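Local coordinates for protein acid phosphatase (Mycobacterium tuberculosis, PDB 2A6P) that hydrolyses phosphate monoesters with broad specificity and can act as a fructose-1,6-bisphosphatase that maintains gluconeogenesis, with negligible phosphoglycerate mutase activity, at residues 9-14 and 144-149; 93-98 and 118-123; 181-186 and 193-198. All coordinates share one frame; numbering follows the deposited sequence.

Overall arrangement
Contacts 1 and 3 belong to one mixed sheet of the histidine phosphatase fold, whereas contact 2 joins two loops on the other side of the chain's centre. Strand 13-17 runs parallel to 147-151 in contact 1 and antiparallel to 180-187, which forms the hairpin with 190-199 in contact 3; the centres of contacts 1 and 3 are about 11 Å apart. The centre of contact 2 lies about 32 Å from that of contact 1 and about 28 Å from that of contact 3. Along the chain it is nested within contact 1, and contact 3 follows both. Contacts 1 and 3 are buried, contact 3 also reaching the second subunit; contact 2 lies beside the probable catalytic pocket, through Y93.

Contact 1: residues 9-14 and 144-149; sequences RNHRLL and SRDVLF
D146 crosses the H11 imidazole at about a right angle, the carboxylate and ring planes 73° apart, and meets it at the rim: H11 CD2 lies 3.2 Å from D146 OD1. One face of the same ring rests on the opposing backbone, with R145 N over its centre, while H11 NE2 bonds D58 OD2 elsewhere in the chain. D146 CG stands anti to its own carbonyl carbon (chi1 -75°), and the carboxylate beyond it is shared between main chain and side chain. D146 OD1 accepts the backbone N-H of R12 on its anti side, from somewhat out of the carboxylate plane (R12 N to OD1 2.8 Å). D146 OD2 lies in the guanidinium plane, at its edge, and makes a long salt bridge of 3.5 Å with R12 NH2. A water links the pair again, donating to D146 OD1 and accepting weakly from R12 NE. R12 NH2 also hydrogen-bonds L55 O, and D146 OD2 accepts from D58 N.

Beyond this polar end the segments become neighbouring parallel strands of the histidine phosphatase sheet. The ladder runs V147 N to R12 O (3.0 Å), L14 N to V147 O (2.7 Å) and F149 N to L14 O (2.8 Å).

On the face bearing L13 and V147, L13 CD1 sits over the middle of the F149 ring, 3.9 Å from its centroid and 8° off the normal, a CH-pi contact. V147 CG1 touches the same methyl, and helix 124-141 packs here through A138 and H141. On the other face L148 CD1 meets L14 CB, beside L55, L57 and L79.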
loop_
_atom_site.group_PDB
_atom_site.type_symbol
_atom_site.label_atom_id
_atom_site.label_comp_id
_atom_site.label_asym_id
_atom_site.label_seq_id
_atom_site.Cartn_x
_atom_site.Cartn_y
_atom_site.Cartn_z
ATOM N N ARG A 9 -0.064 18.851 2.247
ATOM C CA ARG A 9 1.303 19.412 2.081
ATOM C C ARG A 9 1.793 19.031 0.705
ATOM O O ARG A 9 1.148 18.261 -0.011
ATOM C CB ARG A 9 2.272 18.840 3.121
ATOM C CG ARG A 9 3.129 19.902 3.795
ATOM C CD ARG A 9 3.734 20.865 2.775
ATOM N NE ARG A 9 4.155 22.108 3.408
ATOM C CZ ARG A 9 3.390 23.193 3.539
ATOM N NH1 ARG A 9 2.148 23.207 3.066
ATOM N NH2 ARG A 9 3.861 24.261 4.179
ATOM N N ASN A 10 2.956 19.557 0.359
ATOM C CA ASN A 10 3.577 19.310 -0.924
ATOM C C ASN A 10 4.731 18.316 -0.772
ATOM O O ASN A 10 5.479 18.088 -1.726
ATOM C CB ASN A 10 4.092 20.641 -1.480
ATOM C CG ASN A 10 3.043 21.737 -1.423
ATOM O OD1 ASN A 10 3.361 22.922 -1.254
ATOM N ND2 ASN A 10 1.781 21.347 -1.570
ATOM N N HIS A 11 4.876 17.728 0.419
ATOM C CA HIS A 11 5.952 16.760 0.659
ATOM C C HIS A 11 5.497 15.358 1.063
ATOM O O HIS A 11 4.308 15.127 1.311
ATOM C CB HIS A 11 6.947 17.305 1.684
ATOM C CG HIS A 11 7.778 18.430 1.154
ATOM N ND1 HIS A 11 7.432 19.754 1.322
ATOM C CD2 HIS A 11 8.873 18.424 0.357
ATOM C CE1 HIS A 11 8.274 20.514 0.645
ATOM N NE2 HIS A 11 9.156 19.732 0.049
ATOM N N ARG A 12 6.456 14.431 1.129
ATOM C CA ARG A 12 6.173 13.032 1.449
ATOM C C ARG A 12 7.028 12.411 2.552
ATOM O O ARG A 12 8.145 12.845 2.817
ATOM C CB ARG A 12 6.360 12.165 0.199
ATOM C CG ARG A 12 5.481 12.497 -0.981
ATOM C CD ARG A 12 6.044 11.856 -2.247
ATOM N NE ARG A 12 7.385 12.364 -2.545
ATOM C CZ ARG A 12 8.145 11.965 -3.564
ATOM N NH1 ARG A 12 7.707 11.037 -4.411
ATOM N NH2 ARG A 12 9.351 12.498 -3.733
ATOM N N LEU A 13 6.488 11.365 3.172
ATOM C CA LEU A 13 7.194 10.618 4.214
ATOM C C LEU A 13 7.494 9.237 3.621
ATOM O O LEU A 13 6.571 8.481 3.315
ATOM C CB LEU A 13 6.318 10.462 5.466
ATOM C CG LEU A 13 6.762 9.413 6.501
ATOM C CD1 LEU A 13 8.155 9.746 7.035
ATOM C CD2 LEU A 13 5.759 9.354 7.632
ATOM N N LEU A 14 8.766 8.916 3.422
ATOM C CA LEU A 14 9.094 7.607 2.870
ATOM C C LEU A 14 9.664 6.753 3.987
ATOM O O LEU A 14 10.298 7.267 4.907
ATOM C CB LEU A 14 10.134 7.696 1.746
ATOM C CG LEU A 14 10.249 8.828 0.714
ATOM C CD1 LEU A 14 10.600 8.194 -0.625
ATOM C CD2 LEU A 14 8.982 9.633 0.596
ATOM N N SER A 144 8.950 21.819 4.838
ATOM C CA SER A 144 9.901 22.374 3.888
ATOM C C SER A 144 10.670 21.339 3.072
ATOM O O SER A 144 11.304 21.686 2.075
ATOM C CB SER A 144 10.898 23.265 4.635
ATOM O OG SER A 144 11.649 22.510 5.571
ATOM N N ARG A 145 10.619 20.074 3.481
ATOM C CA ARG A 145 11.348 19.023 2.768
ATOM C C ARG A 145 10.707 17.636 2.931
ATOM O O ARG A 145 9.777 17.457 3.733
ATOM C CB ARG A 145 12.800 18.977 3.278
ATOM C CG ARG A 145 12.927 18.568 4.762
ATOM C CD ARG A 145 14.240 19.026 5.419
ATOM N NE ARG A 145 15.428 18.454 4.788
ATOM C CZ ARG A 145 16.663 18.560 5.275
ATOM N NH1 ARG A 145 16.876 19.217 6.409
ATOM N NH2 ARG A 145 17.690 18.012 4.627
ATOM N N ASP A 146 11.208 16.667 2.162
ATOM C CA ASP A 146 10.730 15.288 2.237
ATOM C C ASP A 146 11.438 14.595 3.402
ATOM O O ASP A 146 12.559 14.969 3.764
ATOM C CB ASP A 146 11.027 14.524 0.939
ATOM C CG ASP A 146 10.088 14.913 -0.201
ATOM O OD1 ASP A 146 8.912 15.244 0.068
ATOM O OD2 ASP A 146 10.522 14.870 -1.373
ATOM N N VAL A 147 10.782 13.589 3.984
ATOM C CA VAL A 147 11.335 12.834 5.121
ATOM C C VAL A 147 11.512 11.339 4.816
ATOM O O VAL A 147 10.635 10.712 4.225
ATOM C CB VAL A 147 10.418 12.976 6.377
ATOM C CG1 VAL A 147 10.925 12.086 7.506
ATOM C CG2 VAL A 147 10.376 14.435 6.828
ATOM N N LEU A 148 12.650 10.775 5.225
ATOM C CA LEU A 148 12.926 9.355 5.008
ATOM C C LEU A 148 13.312 8.618 6.294
ATOM O O LEU A 148 14.306 8.954 6.945
ATOM C CB LEU A 148 14.040 9.174 3.965
ATOM C CG LEU A 148 14.574 7.742 3.773
ATOM C CD1 LEU A 148 13.459 6.815 3.355
ATOM C CD2 LEU A 148 15.668 7.734 2.727
ATOM N N PHE A 149 12.515 7.618 6.657
ATOM C CA PHE A 149 12.791 6.819 7.842
ATOM C C PHE A 149 13.408 5.510 7.395
ATOM O O PHE A 149 12.836 4.820 6.543
ATOM C CB PHE A 149 11.503 6.455 8.604
ATOM C CG PHE A 149 10.859 7.591 9.366
ATOM C CD1 PHE A 149 11.515 8.803 9.569
ATOM C CD2 PHE A 149 9.596 7.413 9.933
ATOM C CE1 PHE A 149 10.919 9.828 10.333
ATOM C CE2 PHE A 149 8.994 8.421 10.695
ATOM C CZ PHE A 149 9.658 9.634 10.897
HETATM O O HOH W 1 7.881 15.091 -2.619
#

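Contact 2: residues 93-98 and 118-123; sequences YGSYEG and CPAGES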
loop_
_atom_site.group_PDB
_atom_site.type_symbol
_atom_site.label_atom_id
_atom_site.label_comp_id
_atom_site.label_asym_id
_atom_site.label_seq_id
_atom_site.Cartn_x
_atom_site.Cartn_y
_atom_site.Cartn_z
ATOM N N TYR A 93 10.622 -6.916 21.435
ATOM C CA TYR A 93 9.952 -8.205 21.594
ATOM C C TYR A 93 10.080 -8.895 22.940
ATOM O O TYR A 93 9.496 -9.955 23.142
ATOM C CB TYR A 93 10.400 -9.163 20.488
ATOM C CG TYR A 93 10.060 -8.656 19.098
ATOM C CD1 TYR A 93 11.062 -8.236 18.221
ATOM C CD2 TYR A 93 8.731 -8.592 18.664
ATOM C CE1 TYR A 93 10.756 -7.765 16.940
ATOM C CE2 TYR A 93 8.406 -8.121 17.390
ATOM C CZ TYR A 93 9.423 -7.708 16.533
ATOM O OH TYR A 93 9.096 -7.240 15.281
ATOM N N GLY A 94 10.826 -8.300 23.860
ATOM C CA GLY A 94 10.979 -8.909 25.171
ATOM C C GLY A 94 11.198 -10.416 25.156
ATOM O O GLY A 94 12.125 -10.912 24.522
ATOM N N SER A 95 10.326 -11.149 25.836
ATOM C CA SER A 95 10.441 -12.603 25.936
ATOM C C SER A 95 10.408 -13.338 24.596
ATOM O O SER A 95 10.979 -14.421 24.460
ATOM C CB SER A 95 9.310 -13.154 26.817
ATOM O OG SER A 95 9.186 -12.441 28.039
ATOM N N TYR A 96 9.733 -12.754 23.610
ATOM C CA TYR A 96 9.597 -13.379 22.300
ATOM C C TYR A 96 10.775 -13.173 21.344
ATOM O O TYR A 96 10.813 -13.738 20.248
ATOM C CB TYR A 96 8.298 -12.897 21.655
ATOM C CG TYR A 96 7.038 -13.374 22.355
ATOM C CD1 TYR A 96 5.788 -12.879 21.985
ATOM C CD2 TYR A 96 7.088 -14.334 23.366
ATOM C CE1 TYR A 96 4.622 -13.320 22.596
ATOM C CE2 TYR A 96 5.916 -14.787 23.992
ATOM C CZ TYR A 96 4.687 -14.273 23.599
ATOM O OH TYR A 96 3.522 -14.708 24.201
ATOM N N GLU A 97 11.739 -12.365 21.751
ATOM C CA GLU A 97 12.914 -12.128 20.924
ATOM C C GLU A 97 13.441 -13.469 20.393
ATOM O O GLU A 97 13.632 -14.417 21.148
ATOM C CB GLU A 97 13.997 -11.448 21.766
ATOM C CG GLU A 97 15.285 -11.107 21.030
ATOM C CD GLU A 97 15.133 -9.895 20.139
ATOM O OE1 GLU A 97 14.197 -9.107 20.389
ATOM O OE2 GLU A 97 15.952 -9.722 19.205
ATOM N N GLY A 98 13.651 -13.554 19.089
ATOM C CA GLY A 98 14.174 -14.780 18.518
ATOM C C GLY A 98 13.140 -15.808 18.096
ATOM O O GLY A 98 13.462 -16.698 17.319
ATOM N N CYS A 118 4.196 -7.793 23.363
ATOM C CA CYS A 118 5.180 -8.787 23.774
ATOM C C CYS A 118 5.459 -8.775 25.273
ATOM O O CYS A 118 5.676 -7.719 25.867
ATOM C CB CYS A 118 6.490 -8.557 23.015
ATOM S SG CYS A 118 6.299 -8.457 21.218
ATOM N N PRO A 119 5.458 -9.960 25.905
ATOM C CA PRO A 119 5.721 -10.046 27.344
ATOM C C PRO A 119 7.171 -9.675 27.680
ATOM O O PRO A 119 8.119 -10.249 27.121
ATOM C CB PRO A 119 5.377 -11.498 27.667
ATOM C CG PRO A 119 5.680 -12.216 26.388
ATOM C CD PRO A 119 5.134 -11.287 25.346
ATOM N N ALA A 120 7.326 -8.702 28.582
ATOM C CA ALA A 120 8.633 -8.203 29.011
ATOM C C ALA A 120 9.229 -7.269 27.961
ATOM O O ALA A 120 10.432 -6.996 27.981
ATOM C CB ALA A 120 9.598 -9.371 29.280
ATOM N N GLY A 121 8.382 -6.800 27.043
ATOM C CA GLY A 121 8.810 -5.894 25.990
ATOM C C GLY A 121 7.818 -4.752 25.837
ATOM O O GLY A 121 7.212 -4.329 26.822
ATOM N N GLU A 122 7.640 -4.247 24.616
ATOM C CA GLU A 122 6.706 -3.146 24.387
ATOM C C GLU A 122 5.272 -3.604 24.198
ATOM O O GLU A 122 5.007 -4.619 23.551
ATOM C CB GLU A 122 7.107 -2.312 23.163
ATOM C CG GLU A 122 8.330 -1.448 23.361
ATOM C CD GLU A 122 8.618 -0.566 22.166
ATOM O OE1 GLU A 122 8.150 0.591 22.152
ATOM O OE2 GLU A 122 9.302 -1.033 21.235
ATOM N N SER A 123 4.351 -2.848 24.779
ATOM C CA SER A 123 2.934 -3.142 24.657
ATOM C C SER A 123 2.443 -2.347 23.449
ATOM O O SER A 123 3.147 -1.459 22.961
ATOM C CB SER A 123 2.181 -2.663 25.886
ATOM O OG SER A 123 2.226 -1.253 25.941
#
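G94 and G121 bring their main chains into direct contact, G94 CA to G121 CA being 3.8 Å, about the spacing of consecutive residues in a chain. Neither has a side chain to hold the loops apart, and the side of G94 where one would begin is occupied by P119 O, A120 C and G121 N. Immediately beside this point P119 O is gripped twice by S95. The backbone bond, S95 N to P119 O, is 2.7 Å and arrives nearly along the C=O axis. The hydroxyl bond, S95 OG to P119 O, is 2.6 Å and comes from above, 57° out of the carbonyl plane; chi1 of -49° sets OG beside its own N, which turns the hydroxyl to the same acceptor as the amide. A120 CB packs 3.3 Å from S95 OG.

The accepting loop is a type II beta turn from C118 to G121, closed by G121 N to C118 O at 3.1 Å, and it leads to S123, the N-cap of helix 124-141. The partner loop contains the 3-10 segment 95-96 and reaches the histidine phosphatase active-site pocket through Y93, which is adjacent to E90, the proton donor/acceptor by similarity; Y93 OH makes a weak hydrogen bond to a glycerol, probably from the crystallisation liquor.

Two tyrosines meet the turn differently. Y96 crosses P119 at about a right angle and offers a ring face: P119 CD lies 3.5 Å from the centroid, offset toward the rim and 17° off the normal, in a CH-pi contact, and P119 CG touches the ring nearest CE2. Y96 OH bonds E108 OE2. Y93 offers an edge, with C118 SG 3.5 Å from Y93 CD2 and near the ring plane, a Cys sulfur-aromatic contact.

Contact 3: residues 181-186 and 193-198; sequences IGICGF and LAVLGL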
loop_
_atom_site.group_PDB
_atom_site.type_symbol
_atom_site.label_atom_id
_atom_site.label_comp_id
_atom_site.label_asym_id
_atom_site.label_seq_id
_atom_site.Cartn_x
_atom_site.Cartn_y
_atom_site.Cartn_z
ATOM N N ILE A 181 10.034 -0.218 0.259
ATOM C CA ILE A 181 9.700 1.180 0.498
ATOM C C ILE A 181 8.186 1.442 0.521
ATOM O O ILE A 181 7.439 0.922 -0.311
ATOM C CB ILE A 181 10.343 2.085 -0.603
ATOM C CG1 ILE A 181 11.875 1.944 -0.576
ATOM C CG2 ILE A 181 9.914 3.545 -0.423
ATOM C CD1 ILE A 181 12.563 2.622 -1.754
ATOM N N GLY A 182 7.753 2.234 1.500
ATOM C CA GLY A 182 6.357 2.623 1.613
ATOM C C GLY A 182 6.388 4.144 1.547
ATOM O O GLY A 182 7.354 4.734 2.040
ATOM N N ILE A 183 5.379 4.780 0.936
ATOM C CA ILE A 183 5.353 6.244 0.813
ATOM C C ILE A 183 4.027 6.848 1.271
ATOM O O ILE A 183 2.961 6.472 0.793
ATOM C CB ILE A 183 5.625 6.695 -0.647
ATOM C CG1 ILE A 183 7.000 6.190 -1.100
ATOM C CG2 ILE A 183 5.533 8.207 -0.757
ATOM C CD1 ILE A 183 7.362 6.563 -2.489
ATOM N N CYS A 184 4.104 7.789 2.205
ATOM C CA CYS A 184 2.914 8.445 2.749
ATOM C C CYS A 184 2.803 9.887 2.266
ATOM O O CYS A 184 3.796 10.605 2.222
ATOM C CB CYS A 184 2.955 8.439 4.274
ATOM S SG CYS A 184 2.942 6.832 5.018
ATOM N N GLY A 185 1.591 10.299 1.910
ATOM C CA GLY A 185 1.355 11.652 1.445
ATOM C C GLY A 185 -0.056 12.112 1.776
ATOM O O GLY A 185 -0.588 11.760 2.830
ATOM N N PHE A 186 -0.658 12.903 0.883
ATOM C CA PHE A 186 -2.021 13.416 1.078
ATOM C C PHE A 186 -2.802 13.418 -0.235
ATOM O O PHE A 186 -2.217 13.463 -1.310
ATOM C CB PHE A 186 -2.024 14.877 1.565
ATOM C CG PHE A 186 -1.281 15.123 2.845
ATOM C CD1 PHE A 186 0.111 15.080 2.881
ATOM C CD2 PHE A 186 -1.977 15.444 4.014
ATOM C CE1 PHE A 186 0.807 15.359 4.068
ATOM C CE2 PHE A 186 -1.296 15.722 5.198
ATOM C CZ PHE A 186 0.103 15.679 5.226
ATOM N N LEU A 193 -1.831 6.673 2.289
ATOM C CA LEU A 193 -0.742 5.747 1.945
ATOM C C LEU A 193 -0.698 5.769 0.410
ATOM O O LEU A 193 -1.674 5.374 -0.247
ATOM C CB LEU A 193 -1.068 4.310 2.405
ATOM C CG LEU A 193 0.043 3.303 2.762
ATOM C CD1 LEU A 193 -0.396 1.915 2.331
ATOM C CD2 LEU A 193 1.371 3.656 2.112
ATOM N N ALA A 194 0.420 6.214 -0.157
ATOM C CA ALA A 194 0.551 6.291 -1.616
ATOM C C ALA A 194 1.208 5.066 -2.267
ATOM O O ALA A 194 0.734 4.576 -3.303
ATOM C CB ALA A 194 1.323 7.569 -2.001
ATOM N N VAL A 195 2.301 4.586 -1.668
ATOM C CA VAL A 195 3.022 3.433 -2.186
ATOM C C VAL A 195 3.353 2.440 -1.060
ATOM O O VAL A 195 3.632 2.835 0.071
ATOM C CB VAL A 195 4.345 3.875 -2.883
ATOM C CG1 VAL A 195 5.061 2.663 -3.476
ATOM C CG2 VAL A 195 4.050 4.917 -3.985
ATOM N N LEU A 196 3.309 1.149 -1.381
ATOM C CA LEU A 196 3.616 0.095 -0.420
ATOM C C LEU A 196 4.258 -1.094 -1.127
ATOM O O LEU A 196 3.939 -1.398 -2.278
ATOM C CB LEU A 196 2.346 -0.383 0.304
ATOM C CG LEU A 196 2.581 -1.399 1.439
ATOM C CD1 LEU A 196 3.375 -0.739 2.557
ATOM C CD2 LEU A 196 1.258 -1.926 1.981
ATOM N N GLY A 197 5.178 -1.753 -0.440
ATOM C CA GLY A 197 5.822 -2.912 -1.017
ATOM C C GLY A 197 6.664 -2.636 -2.248
ATOM O O GLY A 197 6.858 -3.534 -3.087
ATOM N N LEU A 198 7.161 -1.408 -2.371
ATOM C CA LEU A 198 8.002 -1.044 -3.508
ATOM C C LEU A 198 9.346 -1.742 -3.293
ATOM O O LEU A 198 9.959 -1.613 -2.230
ATOM C CB LEU A 198 8.225 0.472 -3.551
ATOM C CG LEU A 198 8.366 1.175 -4.901
ATOM C CD1 LEU A 198 9.111 2.480 -4.679
ATOM C CD2 LEU A 198 9.116 0.309 -5.897
#
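I183 faces two consecutive residues, A194 and V195, where a classic beta bulge interrupts the antiparallel hairpin of strands 180-187 and 190-199. I183 O takes both amides: A194 N at 2.7 Å, with a C=O...N angle of 167°, and V195 N at 3.2 Å, in the carbonyl plane on a lone pair with an angle of 132°. The return bond, I183 N to V195 O, is 2.8 Å. Here the packing is tight. The I183 and V195 side chains lie side by side and point the same way, CB to CB 3.8 Å; I183 CG1, anti to the carbonyl carbon (chi1 -60°), comes against V195 CB, and I183 CD1 approaches V195 CG2 at 4.0 Å. On the same face I183 touches L14 of strand 13-17.

The register shifts by one again between I183 and I181, next to the corner at G197. Beyond it paired bonds join I181 N to L198 O (2.9 Å) and L198 N to I181 O (3.1 Å), with the side chains looser, I181 CB to L198 CB 4.0 Å.

Strand 190-199, outermost within this chain, is the more solvent-accessible side: A194, V195, G197 and L198 are partly exposed. L193 shares the face of C184, and L196 points away from the partner strand; both bond the second subunit through their backbones. Five main-chain bonds and apolar contacts cross the two segments, with no polar side chain, which implies that pairing rests on backbone and hydrophobic contact.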